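Local coordinates for protein putative glycosidase ph117-related (Bacteroides thetaiotaomicron, PDB 5A7V) that is a putative family GH130 glycosidase that probably acts on mannosides, and binds mannose sugars in a pocket that is probably its active site, at residues Gly340-Val343 against Asp344-Phe348; Thr162-Arg166 against His167-Leu171; Ser260-Asp263 against Gly264-Asp267; Met352-Tyr355 against Lys356-Trp359. All coordinates share one frame; numbering follows the deposited sequence. Where two conformers were deposited one is given.

Interaction 1: Gly340-Val343 against Asp344-Phe348. With MAN (alpha-D-mannopyranose), chain E.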
loop_
_atom_site.group_PDB
_atom_site.type_symbol
_atom_site.label_atom_id
_atom_site.label_comp_id
_atom_site.label_asym_id
_atom_site.label_seq_id
_atom_site.Cartn_x
_atom_site.Cartn_y
_atom_site.Cartn_z
ATOM N N GLY A 340 -13.464 -12.256 1.003
ATOM C CA GLY A 340 -14.203 -11.026 0.679
ATOM C C GLY A 340 -14.348 -10.968 -0.815
ATOM O O GLY A 340 -14.386 -11.997 -1.509
ATOM N N GLN A 341 -14.313 -9.754 -1.357
ATOM C CA GLN A 341 -14.330 -9.581 -2.788
ATOM C C GLN A 341 -13.213 -10.394 -3.424
ATOM O O GLN A 341 -13.404 -10.947 -4.516
ATOM C CB GLN A 341 -14.170 -8.074 -3.136
ATOM C CG GLN A 341 -14.095 -7.885 -4.644
ATOM C CD GLN A 341 -13.979 -6.482 -5.201
ATOM O OE1 GLN A 341 -14.180 -6.349 -6.410
ATOM N NE2 GLN A 341 -13.600 -5.499 -4.421
ATOM N N TYR A 342 -12.031 -10.352 -2.799
ATOM C CA TYR A 342 -10.931 -11.232 -3.169
ATOM C C TYR A 342 -11.058 -12.495 -2.300
ATOM O O TYR A 342 -10.773 -12.481 -1.103
ATOM C CB TYR A 342 -9.566 -10.540 -2.992
ATOM C CG TYR A 342 -8.399 -11.380 -3.473
ATOM C CD1 TYR A 342 -8.061 -11.449 -4.841
ATOM C CD2 TYR A 342 -7.661 -12.142 -2.558
ATOM C CE1 TYR A 342 -7.036 -12.263 -5.289
ATOM C CE2 TYR A 342 -6.622 -12.968 -2.999
ATOM C CZ TYR A 342 -6.316 -13.041 -4.358
ATOM O OH TYR A 342 -5.306 -13.842 -4.839
ATOM N N VAL A 343 -11.575 -13.558 -2.910
ATOM C CA VAL A 343 -12.062 -14.706 -2.141
ATOM C C VAL A 343 -10.976 -15.457 -1.404
ATOM O O VAL A 343 -11.217 -16.060 -0.348
ATOM C CB VAL A 343 -12.984 -15.617 -3.001
ATOM C CG1 VAL A 343 -12.195 -16.279 -4.086
ATOM C CG2 VAL A 343 -13.730 -16.630 -2.139
ATOM N N ASP A 344 -9.756 -15.398 -1.928
ATOM C CA ASP A 344 -8.645 -16.119 -1.316
ATOM C C ASP A 344 -7.991 -15.385 -0.127
ATOM O O ASP A 344 -7.102 -15.951 0.506
ATOM C CB ASP A 344 -7.602 -16.468 -2.380
ATOM C CG ASP A 344 -8.181 -17.386 -3.487
ATOM O OD1 ASP A 344 -8.704 -18.466 -3.148
ATOM O OD2 ASP A 344 -8.120 -17.034 -4.710
ATOM N N GLY A 345 -8.413 -14.127 0.148
ATOM C CA GLY A 345 -7.967 -13.405 1.304
ATOM C C GLY A 345 -6.790 -12.469 1.089
ATOM O O GLY A 345 -5.886 -12.787 0.343
ATOM N N THR A 346 -6.815 -11.316 1.772
ATOM C CA THR A 346 -5.637 -10.414 1.816
ATOM C C THR A 346 -5.563 -9.755 3.162
ATOM O O THR A 346 -6.618 -9.443 3.762
ATOM C CB THR A 346 -5.661 -9.265 0.757
ATOM O OG1 THR A 346 -6.573 -8.260 1.224
ATOM C CG2 THR A 346 -6.007 -9.701 -0.641
ATOM N N VAL A 347 -4.330 -9.404 3.559
ATOM C CA VAL A 347 -4.064 -8.251 4.426
ATOM C C VAL A 347 -3.116 -7.365 3.619
ATOM O O VAL A 347 -1.885 -7.525 3.665
ATOM C CB VAL A 347 -3.533 -8.614 5.825
ATOM C CG1 VAL A 347 -4.655 -9.220 6.659
ATOM C CG2 VAL A 347 -2.336 -9.566 5.790
ATOM N N PHE A 348 -3.688 -6.479 2.804
ATOM C CA PHE A 348 -2.908 -5.746 1.797
ATOM C C PHE A 348 -2.387 -4.445 2.428
ATOM O O PHE A 348 -3.126 -3.476 2.569
ATOM C CB PHE A 348 -3.751 -5.470 0.562
ATOM C CG PHE A 348 -2.954 -5.033 -0.623
ATOM C CD1 PHE A 348 -2.273 -5.955 -1.426
ATOM C CD2 PHE A 348 -2.805 -3.655 -0.905
ATOM C CE1 PHE A 348 -1.492 -5.548 -2.477
ATOM C CE2 PHE A 348 -2.041 -3.266 -1.973
ATOM C CZ PHE A 348 -1.388 -4.172 -2.762
HETATM C C1 MAN E . -3.323 -6.472 -6.814
HETATM C C2 MAN E . -3.186 -5.312 -5.803
HETATM C C3 MAN E . -4.496 -4.768 -5.201
HETATM C C4 MAN E . -5.453 -5.912 -4.819
HETATM C C5 MAN E . -4.886 -7.304 -5.153
HETATM C C6 MAN E . -5.916 -8.433 -4.922
HETATM O O1 MAN E . -2.055 -7.322 -6.904
HETATM O O2 MAN E . -2.515 -4.263 -6.516
HETATM O O3 MAN E . -5.198 -3.924 -6.093
HETATM O O4 MAN E . -5.729 -5.749 -3.443
HETATM O O5 MAN E . -4.498 -7.273 -6.563
HETATM O O6 MAN E . -7.032 -8.249 -5.804
#
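The ring of Y342 has C6 of the bound alpha-D-mannopyranose over one face, while at its edge the carbonyl O of G345 lies 3.4 Å from CE2. One face of F348 receives the same sugar near C2 and C3, with CZ 3.7 Å from C2. Both aromatics line the mannose pocket of the family's five-bladed beta-propeller, and their flat apolar surfaces suit the C-H groups of a pyranose. A type I beta turn, Y342 to G345, sets the first ring in place: G345 N donates to Y342 O at 3.1 Å. G345 then takes a positive phi of 95°, where any CB would press on the preceding carbonyl, and glycine avoids this. With CG anti to the backbone N (chi1 -175°), the Y342 ring swings forward over the residues that follow, and obliquely meets D344 CB, 3.7 Å from CE2, and the methyl of T346. N304 O accepts from the tyrosine hydroxyl, Y306 packs edge-to-face with the ring, and E272, D146 and D367 are among the other residues hydrogen-bonded to the mannose. The threonine side chain crosses the tyrosine at about a right angle, its CG2 3.5 Å from Y342 CD2.

Interaction 2: Thr162-Arg166 against His167-Leu171. With BMA (beta-D-mannopyranose), chain C; MAN (alpha-D-mannopyranose), chain D; SO4 (sulfate ion), chain I.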
loop_
_atom_site.group_PDB
_atom_site.type_symbol
_atom_site.label_atom_id
_atom_site.label_comp_id
_atom_site.label_asym_id
_atom_site.label_seq_id
_atom_site.Cartn_x
_atom_site.Cartn_y
_atom_site.Cartn_z
ATOM N N THR A 162 -2.835 4.019 -8.691
ATOM C CA THR A 162 -3.031 3.433 -9.993
ATOM C C THR A 162 -4.152 4.121 -10.779
ATOM O O THR A 162 -5.275 4.274 -10.250
ATOM C CB THR A 162 -3.444 1.944 -9.859
ATOM O OG1 THR A 162 -2.549 1.312 -8.948
ATOM C CG2 THR A 162 -3.359 1.271 -11.205
ATOM N N GLN A 163 -3.861 4.492 -12.019
ATOM C CA GLN A 163 -4.870 4.920 -12.969
ATOM C C GLN A 163 -5.396 3.677 -13.678
ATOM O O GLN A 163 -4.594 2.918 -14.220
ATOM C CB GLN A 163 -4.251 5.903 -14.003
ATOM C CG GLN A 163 -3.625 7.115 -13.375
ATOM C CD GLN A 163 -2.995 7.993 -14.422
ATOM O OE1 GLN A 163 -2.065 7.577 -15.138
ATOM N NE2 GLN A 163 -3.439 9.215 -14.495
ATOM N N TRP A 164 -6.711 3.527 -13.745
ATOM C CA TRP A 164 -7.279 2.364 -14.396
ATOM C C TRP A 164 -8.355 2.770 -15.396
ATOM O O TRP A 164 -9.404 3.342 -15.030
ATOM C CB TRP A 164 -7.811 1.362 -13.364
ATOM C CG TRP A 164 -8.419 0.070 -13.849
ATOM C CD1 TRP A 164 -9.580 -0.465 -13.388
ATOM C CD2 TRP A 164 -7.903 -0.846 -14.826
ATOM N NE1 TRP A 164 -9.802 -1.690 -13.963
ATOM C CE2 TRP A 164 -8.793 -1.964 -14.855
ATOM C CE3 TRP A 164 -6.766 -0.881 -15.643
ATOM C CZ2 TRP A 164 -8.589 -3.079 -15.676
ATOM C CZ3 TRP A 164 -6.557 -2.014 -16.446
ATOM C CH2 TRP A 164 -7.457 -3.105 -16.452
ATOM N N ASN A 165 -8.114 2.426 -16.664
ATOM C CA ASN A 165 -9.049 2.699 -17.772
ATOM C C ASN A 165 -9.584 1.442 -18.454
ATOM O O ASN A 165 -10.068 1.489 -19.580
ATOM C CB ASN A 165 -8.378 3.612 -18.812
ATOM C CG ASN A 165 -7.206 2.952 -19.502
ATOM O OD1 ASN A 165 -6.839 1.803 -19.192
ATOM N ND2 ASN A 165 -6.597 3.664 -20.431
ATOM N N ARG A 166 -9.483 0.307 -17.752
ATOM C CA ARG A 166 -9.882 -1.028 -18.254
ATOM C C ARG A 166 -8.976 -1.562 -19.353
ATOM O O ARG A 166 -9.250 -2.643 -19.889
ATOM C CB ARG A 166 -11.340 -1.048 -18.664
ATOM C CG ARG A 166 -12.278 -0.912 -17.484
ATOM C CD ARG A 166 -12.336 -2.137 -16.637
ATOM N NE ARG A 166 -13.210 -3.138 -17.200
ATOM C CZ ARG A 166 -14.550 -3.078 -17.142
ATOM N NH1 ARG A 166 -15.196 -2.024 -16.560
ATOM N NH2 ARG A 166 -15.251 -4.056 -17.681
ATOM N N HIS A 167 -7.876 -0.843 -19.665
ATOM C CA HIS A 167 -6.880 -1.336 -20.621
ATOM C C HIS A 167 -5.543 -1.603 -19.952
ATOM O O HIS A 167 -5.091 -2.742 -19.917
ATOM C CB HIS A 167 -6.723 -0.421 -21.851
ATOM C CG HIS A 167 -5.791 -0.985 -22.883
ATOM N ND1 HIS A 167 -5.015 -0.207 -23.706
ATOM C CD2 HIS A 167 -5.467 -2.269 -23.180
ATOM C CE1 HIS A 167 -4.244 -0.977 -24.464
ATOM N NE2 HIS A 167 -4.510 -2.235 -24.163
ATOM N N ILE A 168 -4.918 -0.574 -19.396
ATOM C CA ILE A 168 -3.590 -0.659 -18.804
ATOM C C ILE A 168 -3.623 0.064 -17.442
ATOM O O ILE A 168 -4.042 1.215 -17.383
ATOM C CB ILE A 168 -2.524 -0.011 -19.718
ATOM C CG1 ILE A 168 -2.447 -0.733 -21.061
ATOM C CG2 ILE A 168 -1.170 -0.020 -19.034
ATOM C CD1 ILE A 168 -1.593 -0.063 -22.127
ATOM N N PRO A 169 -3.208 -0.602 -16.342
ATOM C CA PRO A 169 -3.037 0.087 -15.063
ATOM C C PRO A 169 -1.722 0.833 -15.067
ATOM O O PRO A 169 -0.696 0.292 -15.460
ATOM C CB PRO A 169 -2.996 -1.041 -14.028
ATOM C CG PRO A 169 -2.577 -2.246 -14.783
ATOM C CD PRO A 169 -2.834 -2.031 -16.244
ATOM N N ARG A 170 -1.731 2.112 -14.644
ATOM C CA ARG A 170 -0.497 2.895 -14.628
ATOM C C ARG A 170 -0.241 3.529 -13.254
ATOM O O ARG A 170 -1.144 4.115 -12.646
ATOM C CB ARG A 170 -0.533 4.012 -15.676
ATOM C CG ARG A 170 -0.605 3.547 -17.116
ATOM C CD ARG A 170 -0.684 4.727 -18.084
ATOM N NE ARG A 170 -0.494 4.369 -19.490
ATOM C CZ ARG A 170 -1.466 3.933 -20.292
ATOM N NH1 ARG A 170 -2.705 3.802 -19.839
ATOM N NH2 ARG A 170 -1.207 3.665 -21.556
ATOM N N LEU A 171 1.002 3.429 -12.803
ATOM C CA LEU A 171 1.444 4.103 -11.579
ATOM C C LEU A 171 1.569 5.620 -11.841
ATOM O O LEU A 171 2.312 6.010 -12.749
ATOM C CB LEU A 171 2.804 3.557 -11.146
ATOM C CG LEU A 171 3.370 4.081 -9.837
ATOM C CD1 LEU A 171 2.451 3.878 -8.661
ATOM C CD2 LEU A 171 4.749 3.486 -9.549
HETATM C C1 BMA C . -6.408 -6.032 -10.547
HETATM C C2 BMA C . -6.712 -5.619 -9.103
HETATM C C3 BMA C . -7.872 -4.650 -9.105
HETATM C C4 BMA C . -7.584 -3.490 -10.039
HETATM C C5 BMA C . -7.060 -3.971 -11.397
HETATM C C6 BMA C . -6.607 -2.832 -12.291
HETATM O O1 BMA C . -5.374 -6.989 -10.713
HETATM O O2 BMA C . -5.583 -4.954 -8.521
HETATM O O3 BMA C . -8.216 -4.161 -7.753
HETATM O O4 BMA C . -8.813 -2.766 -10.209
HETATM O O5 BMA C . -5.950 -4.891 -11.281
HETATM O O6 BMA C . -5.573 -2.038 -11.702
HETATM C C1 MAN D . -6.383 -5.925 -10.688
HETATM C C2 MAN D . -6.396 -5.674 -9.240
HETATM C C3 MAN D . -7.585 -4.764 -9.032
HETATM C C4 MAN D . -7.589 -3.517 -9.907
HETATM C C5 MAN D . -7.283 -3.855 -11.355
HETATM C C6 MAN D . -6.803 -2.658 -12.148
HETATM O O1 MAN D . -7.359 -6.753 -11.194
HETATM O O2 MAN D . -5.252 -4.961 -8.784
HETATM O O3 MAN D . -7.706 -4.304 -7.678
HETATM O O4 MAN D . -8.883 -2.888 -9.854
HETATM O O5 MAN D . -6.246 -4.810 -11.467
HETATM O O6 MAN D . -5.625 -2.058 -11.596
HETATM S S SO4 I . -4.363 3.072 -23.295
HETATM O O1 SO4 I . -4.413 2.605 -21.902
HETATM O O2 SO4 I . -5.036 4.398 -23.413
HETATM O O3 SO4 I . -5.030 2.058 -24.162
HETATM O O4 SO4 I . -2.967 3.298 -23.745
#
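OD1 of N165 is gripped by two backbone amides that follow it: H167 N at 2.9 Å, reaching it from above the carbonyl plane, and I168 N at 3.1 Å, lying in that plane. The first of these bonds makes an Asx turn, which asparagine suits because its short amide can curl forward over the next residues, CG lying between the backbone N and the carbonyl carbon (chi1 65°). The other end of the amide is used too: ND2 donates almost straight to O1 of a sulfate, 2.8 Å away, and also to K137 O. R170 faces the same anion with the edge of its guanidinium, NH1 to sulfate O1 and NH2 to O4. The ion probably came from the crystallisation liquor.

Beyond the turn, along the strands, Q163 and R170 form an antiparallel hydrogen-bonded pair, Q163 N to R170 O being 2.8 Å. On the face bearing T162, W164 and P169, the indole receives the mannose C6 over its centre, whether the sugar is modelled as the alpha or the beta anomer; R166 N covers its opposite face. CD of the proline packs 3.7 Å from W164 CZ3, and G103 O accepts from the indole NE1. The hairpin of strands 157-164 and 169-176 forms the middle of a four-stranded antiparallel sheet, flanked by strands 143-151 and 183-187, with helix 136-139 against Q163 and R170.

Interaction 3: Ser260-Asp263 against Gly264-Asp267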
loop_
_atom_site.group_PDB
_atom_site.type_symbol
_atom_site.label_atom_id
_atom_site.label_comp_id
_atom_site.label_asym_id
_atom_site.label_seq_id
_atom_site.Cartn_x
_atom_site.Cartn_y
_atom_site.Cartn_z
ATOM N N SER A 260 12.635 -10.717 -6.441
ATOM C CA SER A 260 11.510 -11.309 -7.116
ATOM C C SER A 260 10.829 -12.357 -6.223
ATOM O O SER A 260 11.385 -12.771 -5.194
ATOM C CB SER A 260 12.040 -12.026 -8.370
ATOM O OG SER A 260 12.564 -11.067 -9.300
ATOM N N PRO A 261 9.638 -12.787 -6.634
ATOM C CA PRO A 261 9.039 -13.961 -5.968
ATOM C C PRO A 261 9.976 -15.160 -5.994
ATOM O O PRO A 261 10.839 -15.274 -6.864
ATOM C CB PRO A 261 7.761 -14.225 -6.761
ATOM C CG PRO A 261 7.450 -12.916 -7.429
ATOM C CD PRO A 261 8.786 -12.298 -7.735
ATOM N N ARG A 262 9.784 -16.041 -5.024
ATOM C CA ARG A 262 10.655 -17.201 -4.841
ATOM C C ARG A 262 9.842 -18.455 -4.565
ATOM O O ARG A 262 8.763 -18.410 -3.966
ATOM C CB ARG A 262 11.645 -16.976 -3.710
ATOM C CG ARG A 262 10.970 -16.651 -2.425
ATOM C CD ARG A 262 11.879 -16.325 -1.259
ATOM N NE ARG A 262 11.070 -15.739 -0.225
ATOM C CZ ARG A 262 11.386 -15.590 1.038
ATOM N NH1 ARG A 262 12.585 -15.949 1.484
ATOM N NH2 ARG A 262 10.460 -15.111 1.858
ATOM N N ASP A 263 10.373 -19.599 -4.963
ATOM C CA ASP A 263 9.697 -20.873 -4.728
ATOM C C ASP A 263 9.709 -21.192 -3.225
ATOM O O ASP A 263 10.692 -20.941 -2.498
ATOM C CB ASP A 263 10.400 -21.990 -5.451
ATOM C CG ASP A 263 10.227 -21.995 -6.954
ATOM O OD1 ASP A 263 9.469 -21.146 -7.506
ATOM O OD2 ASP A 263 10.840 -22.919 -7.613
ATOM N N GLY A 264 8.633 -21.840 -2.763
ATOM C CA GLY A 264 8.618 -22.381 -1.421
ATOM C C GLY A 264 8.161 -21.514 -0.283
ATOM O O GLY A 264 8.066 -21.956 0.839
ATOM N N HIS A 265 7.937 -20.226 -0.598
ATOM C CA HIS A 265 7.565 -19.236 0.398
ATOM C C HIS A 265 6.230 -18.555 0.045
ATOM O O HIS A 265 5.727 -18.675 -1.064
ATOM C CB HIS A 265 8.686 -18.175 0.587
ATOM C CG HIS A 265 9.957 -18.749 1.112
ATOM N ND1 HIS A 265 10.317 -18.703 2.437
ATOM C CD2 HIS A 265 10.948 -19.429 0.470
ATOM C CE1 HIS A 265 11.491 -19.323 2.591
ATOM N NE2 HIS A 265 11.883 -19.781 1.411
ATOM N N PHE A 266 5.716 -17.815 1.028
ATOM C CA PHE A 266 4.462 -17.074 0.863
ATOM C C PHE A 266 4.503 -16.043 -0.285
ATOM O O PHE A 266 3.461 -15.697 -0.849
ATOM C CB PHE A 266 4.049 -16.396 2.166
ATOM C CG PHE A 266 4.913 -15.177 2.484
ATOM C CD1 PHE A 266 6.200 -15.307 3.026
ATOM C CD2 PHE A 266 4.431 -13.878 2.245
ATOM C CE1 PHE A 266 7.007 -14.207 3.273
ATOM C CE2 PHE A 266 5.229 -12.762 2.486
ATOM C CZ PHE A 266 6.500 -12.928 2.987
ATOM N N ASP A 267 5.709 -15.529 -0.571
ATOM C CA ASP A 267 5.882 -14.484 -1.588
ATOM C C ASP A 267 6.446 -15.128 -2.863
ATOM O O ASP A 267 7.591 -14.924 -3.273
ATOM C CB ASP A 267 6.729 -13.335 -1.102
ATOM C CG ASP A 267 8.130 -13.720 -0.638
ATOM O OD1 ASP A 267 8.375 -14.887 -0.227
ATOM O OD2 ASP A 267 9.001 -12.791 -0.614
#
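R262 meets D267 and H265 with different parts of one guanidinium. Its edge is turned to the aspartate: NE lies 2.8 Å and NH2 3.0 Å from OD1, so both N-H groups converge on one oxygen, on its syn side, in a salt bridge. The two flat groups stand nearly perpendicular, at 89°, yet the oxygen lies in the guanidinium plane. One broad face of that plane is stacked on the H265 imidazole, centres 3.7 Å apart and planes 9° from parallel, while CE1 of F266 reaches the edge. Arginine suits this place because its edge can donate several bonds while its face stays available for a ring.

The backbone brings these groups together. R262 N donates to D267 O at 3.0 Å, joining the two arms of the turn. From a CG placed between the backbone N and the carbonyl carbon (chi1 57°), the arginine chain then runs extended to NE.

A second shell fixes the groups further. NH1 of R262 forms a salt bridge with D326 and NH2 bonds L325 O; H265 ND1 bonds D326 O; D267 OD2 is shared by Y288 and R324. Of the two residues at the corner, D263 and G264, the glycine has the positive phi that favours it at the third position of a type II beta turn, the motif that reverses this loop ahead of strand 270-280.

Interaction 4: Met352-Tyr355 against Lys356-Trp359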
loop_
_atom_site.group_PDB
_atom_site.type_symbol
_atom_site.label_atom_id
_atom_site.label_comp_id
_atom_site.label_asym_id
_atom_site.label_seq_id
_atom_site.Cartn_x
_atom_site.Cartn_y
_atom_site.Cartn_z
ATOM N N MET A 352 1.032 3.578 6.799
ATOM C CA MET A 352 1.627 3.500 8.112
ATOM C C MET A 352 1.761 4.914 8.654
ATOM O O MET A 352 2.187 5.818 7.899
ATOM C CB MET A 352 3.030 2.893 8.100
ATOM C CG MET A 352 3.091 1.451 7.839
ATOM S SD MET A 352 4.798 0.835 7.727
ATOM C CE MET A 352 5.423 0.783 9.406
ATOM N N VAL A 353 1.478 5.084 9.925
ATOM C CA VAL A 353 1.671 6.413 10.564
ATOM C C VAL A 353 2.423 6.194 11.867
ATOM O O VAL A 353 2.043 5.352 12.672
ATOM C CB VAL A 353 0.350 7.176 10.832
ATOM C CG1 VAL A 353 0.649 8.644 11.156
ATOM C CG2 VAL A 353 -0.600 7.108 9.657
ATOM N N TYR A 354 3.480 6.984 12.085
ATOM C CA TYR A 354 4.178 7.042 13.362
ATOM C C TYR A 354 3.462 8.116 14.162
ATOM O O TYR A 354 3.514 9.304 13.783
ATOM C CB TYR A 354 5.673 7.355 13.166
ATOM C CG TYR A 354 6.449 7.284 14.455
ATOM C CD1 TYR A 354 6.507 6.111 15.201
ATOM C CD2 TYR A 354 7.155 8.384 14.938
ATOM C CE1 TYR A 354 7.219 6.037 16.386
ATOM C CE2 TYR A 354 7.867 8.332 16.129
ATOM C CZ TYR A 354 7.898 7.162 16.866
ATOM O OH TYR A 354 8.586 7.145 18.037
ATOM N N TYR A 355 2.779 7.720 15.216
ATOM C CA TYR A 355 1.841 8.572 15.924
ATOM C C TYR A 355 1.796 8.169 17.373
ATOM O O TYR A 355 1.743 6.967 17.659
ATOM C CB TYR A 355 0.457 8.430 15.292
ATOM C CG TYR A 355 -0.650 9.333 15.820
ATOM C CD1 TYR A 355 -0.610 10.688 15.602
ATOM C CD2 TYR A 355 -1.774 8.812 16.438
ATOM C CE1 TYR A 355 -1.640 11.524 16.023
ATOM C CE2 TYR A 355 -2.829 9.625 16.824
ATOM C CZ TYR A 355 -2.751 10.985 16.634
ATOM O OH TYR A 355 -3.786 11.779 17.022
ATOM N N LYS A 356 1.852 9.128 18.301
ATOM C CA LYS A 356 1.875 8.773 19.727
ATOM C C LYS A 356 2.968 7.736 20.067
ATOM O O LYS A 356 2.778 6.846 20.906
ATOM C CB LYS A 356 0.484 8.314 20.192
ATOM C CG LYS A 356 -0.553 9.399 20.011
ATOM C CD LYS A 356 -1.901 8.965 20.559
ATOM C CE LYS A 356 -2.900 10.114 20.521
ATOM N NZ LYS A 356 -4.252 9.726 21.060
ATOM N N ASP A 357 4.107 7.851 19.378
ATOM C CA ASP A 357 5.270 6.961 19.565
ATOM C C ASP A 357 5.013 5.492 19.207
ATOM O O ASP A 357 5.786 4.634 19.641
ATOM C CB ASP A 357 5.879 7.124 20.968
ATOM C CG ASP A 357 6.455 8.502 21.216
ATOM O OD1 ASP A 357 6.621 9.329 20.315
ATOM O OD2 ASP A 357 6.812 8.729 22.361
ATOM N N LYS A 358 4.003 5.262 18.375
ATOM C CA LYS A 358 3.701 3.902 17.917
ATOM C C LYS A 358 3.523 3.906 16.414
ATOM O O LYS A 358 3.301 4.950 15.772
ATOM C CB LYS A 358 2.430 3.375 18.617
ATOM C CG LYS A 358 2.546 3.347 20.130
ATOM C CD LYS A 358 1.291 2.916 20.850
ATOM C CE LYS A 358 1.295 3.427 22.262
ATOM N NZ LYS A 358 1.018 4.922 22.307
ATOM N N TRP A 359 3.573 2.728 15.804
ATOM C CA TRP A 359 3.351 2.568 14.400
ATOM C C TRP A 359 1.970 1.997 14.121
ATOM O O TRP A 359 1.674 0.828 14.476
ATOM C CB TRP A 359 4.402 1.676 13.766
ATOM C CG TRP A 359 5.777 2.331 13.625
ATOM C CD1 TRP A 359 6.898 2.137 14.395
ATOM C CD2 TRP A 359 6.146 3.276 12.596
ATOM N NE1 TRP A 359 7.936 2.899 13.889
ATOM C CE2 TRP A 359 7.506 3.585 12.778
ATOM C CE3 TRP A 359 5.469 3.822 11.499
ATOM C CZ2 TRP A 359 8.198 4.426 11.901
ATOM C CZ3 TRP A 359 6.139 4.681 10.653
ATOM C CH2 TRP A 359 7.498 4.985 10.861
HETATM O O HOH W 1 8.543 4.799 19.382
#
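W359 is packed between M352 and Y354, and this is the tight side of the hairpin. The methionine methyl CE comes in near the rim, 3.7 Å from CE3. Y354 CB sits over the face of the six-membered ring, 3.7 Å from its centroid, in a CH-pi contact. With CG anti to the backbone N (chi1 -174°), the tyrosine ring is set obliquely across the indole, planes at 43°. A flexible thioether and a broad indole suit such close apolar filling.

The turn end lies on the solvent side. K356 and D357 occupy the corner of a type I' turn, both with positive phi, which aspartate tolerates better than most residues; K358 N to Y355 O and Y355 N to K358 O close it, each at 2.9 Å. A water bridges Y354 OH and D357 O, and K358 NZ bends back to K356 O. The exposed K356 runs extended alongside Y355, CG over the face 4.0 Å from the ring centroid, and both polar ends reach S115 O.

Strands 347-355 and 358-365 form this hairpin, with strand 369-375 next to the second. M352 and W359 pack on I278 of strand 270-280, whereas V353 and Y355 pack on L83 and I88 of strands 75-84 and 87-95.

Interactions 1 and 4 use the two ends of strand 347-355, with centres about 26 Å apart: one begins the strand beside the mannose pocket, the other closes its hairpin away from it. Interactions 1 and 2 each offer an aromatic face to a mannose, on different sheets, and glycine or asparagine shapes their turns. Interaction 3 has no sugar contact; charge dominates there, with buried D267 serving arginine partners. All four mix buried and exposed residues. The buried part of interaction 4, around W359, is apolar, whereas the turn ends of interactions 2 and 4 are polar, with sulfate near the first and water at the second.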